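Local coordinates for protein 2,3-bisphosphoglycerate-independent phosphoglycerate mutase (Pyrococcus horikoshii, PDB 2ZKT) that probably interconverts 2-phosphoglycerate and 3-phosphoglycerate in glycolysis as a metal-dependent, cofactor-independent mutase of the alkaline phosphatase superfamily, at residues Leu40-Gly44 with Leu363-Gly367. Residues are numbered along the deposited sequence; the frame is centred on the assembly and turned at random.
Sequences LAEIG and LLIAG. With CA (calcium ion), chain F.
In the alkaline-phosphatase-like domain, the C-terminal end of helix 35-43 packs across strand 361-366 of the mixed sheet, just before the chain enters the neighbouring antiparallel strand 45-50. Leu364 and Ala366, alternate residues of the strand, both point toward the helix. Both methyls of Leu364 face Leu40 CB from the strand side, CD1 and CD2 each 4.1 Å from it; CD2 also reaches the backbone N of Ala41. Ala366 CB faces the ends of two helix side chains, 4.0 Å from Leu40 CD2 and 3.5 Å from Ile43 CD1. Ile43 CG1 lies between its own backbone N and carbonyl carbon (chi1 44°), and from there CD1 turns in toward the strand. At Gly44 the chain leaves helical geometry, and its CA approaches Ile365 O at 3.3 Å in a CA-H...O contact. A water donates to Ile43 O (2.8 Å) and accepts from Gly367 N (3.0 Å), bridging the helix end to the residue just after the strand. On the calcium side, Glu42 O binds the ion at 2.4 Å, and a calcium-bound water donates to Glu42 OE2, a second-shell role. The strand-facing side is thus apolar, while carbonyls ending the helix engage calcium and waters, joining it to the calcium ligands Thr372 and Asp373.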
loop_
_atom_site.group_PDB
_atom_site.type_symbol
_atom_site.label_atom_id
_atom_site.label_comp_id
_atom_site.label_asym_id
_atom_site.label_seq_id
_atom_site.Cartn_x
_atom_site.Cartn_y
_atom_site.Cartn_z
ATOM N N LEU B 40 4.829 8.125 9.929
ATOM C CA LEU B 40 6.078 8.170 10.691
ATOM C C LEU B 40 7.214 8.819 9.882
ATOM O O LEU B 40 8.019 9.589 10.429
ATOM C CB LEU B 40 6.478 6.752 11.125
ATOM C CG LEU B 40 5.637 6.143 12.255
ATOM C CD1 LEU B 40 6.105 4.702 12.522
ATOM C CD2 LEU B 40 5.774 7.000 13.516
ATOM N N ALA B 41 7.276 8.513 8.580
ATOM C CA ALA B 41 8.308 9.113 7.732
ATOM C C ALA B 41 8.047 10.617 7.668
ATOM O O ALA B 41 8.977 11.432 7.590
ATOM C CB ALA B 41 8.253 8.519 6.318
ATOM N N GLU B 42 6.771 10.981 7.717
ATOM C CA GLU B 42 6.401 12.385 7.630
ATOM C C GLU B 42 6.868 13.202 8.831
ATOM O O GLU B 42 7.399 14.283 8.655
ATOM C CB GLU B 42 4.885 12.510 7.424
ATOM C CG GLU B 42 4.412 13.888 6.953
ATOM C CD GLU B 42 4.379 14.916 8.076
ATOM O OE1 GLU B 42 3.704 14.651 9.102
ATOM O OE2 GLU B 42 5.020 15.988 7.934
ATOM N N ILE B 43 6.691 12.702 10.054
ATOM C CA ILE B 43 7.146 13.468 11.225
ATOM C C ILE B 43 8.570 13.057 11.637
ATOM O O ILE B 43 9.170 13.652 12.544
ATOM C CB ILE B 43 6.175 13.300 12.451
ATOM C CG1 ILE B 43 5.764 11.832 12.620
ATOM C CG2 ILE B 43 4.925 14.138 12.243
ATOM C CD1 ILE B 43 6.792 10.963 13.277
ATOM N N GLY B 44 9.107 12.041 10.956
ATOM C CA GLY B 44 10.454 11.576 11.263
ATOM C C GLY B 44 11.521 11.985 10.253
ATOM O O GLY B 44 11.415 13.014 9.564
ATOM N N LEU B 363 15.314 3.251 5.563
ATOM C CA LEU B 363 15.322 3.356 7.017
ATOM C C LEU B 363 14.561 4.597 7.472
ATOM O O LEU B 363 14.670 5.658 6.865
ATOM C CB LEU B 363 16.779 3.467 7.515
ATOM C CG LEU B 363 17.028 3.953 8.960
ATOM C CD1 LEU B 363 16.343 2.998 9.949
ATOM C CD2 LEU B 363 18.530 4.018 9.249
ATOM N N LEU B 364 13.798 4.466 8.553
ATOM C CA LEU B 364 13.097 5.621 9.079
ATOM C C LEU B 364 13.244 5.624 10.601
ATOM O O LEU B 364 13.296 4.565 11.237
ATOM C CB LEU B 364 11.616 5.601 8.670
ATOM C CG LEU B 364 10.534 4.825 9.438
ATOM C CD1 LEU B 364 10.316 5.410 10.826
ATOM C CD2 LEU B 364 9.224 4.929 8.648
ATOM N N ILE B 365 13.341 6.822 11.171
ATOM C CA ILE B 365 13.440 6.984 12.609
ATOM C C ILE B 365 12.498 8.123 12.994
ATOM O O ILE B 365 12.518 9.204 12.378
ATOM C CB ILE B 365 14.874 7.348 13.051
ATOM C CG1 ILE B 365 15.856 6.269 12.570
ATOM C CG2 ILE B 365 14.924 7.482 14.572
ATOM C CD1 ILE B 365 17.320 6.601 12.868
ATOM N N ALA B 366 11.664 7.880 14.004
ATOM C CA ALA B 366 10.718 8.890 14.457
ATOM C C ALA B 366 10.596 8.835 15.975
ATOM O O ALA B 366 10.800 7.779 16.586
ATOM C CB ALA B 366 9.352 8.665 13.801
ATOM N N GLY B 367 10.267 9.974 16.583
ATOM C CA GLY B 367 10.136 10.020 18.033
ATOM C C GLY B 367 10.789 11.250 18.644
ATOM O O GLY B 367 11.212 12.167 17.928
HETATM CA CA CA F . 8.682 16.153 7.877
HETATM O O HOH W 1 10.097 13.697 7.346
HETATM O O HOH W 2 7.140 17.200 8.960
HETATM O O HOH W 3 7.705 15.633 5.885
HETATM O O HOH W 4 9.521 12.496 15.104
#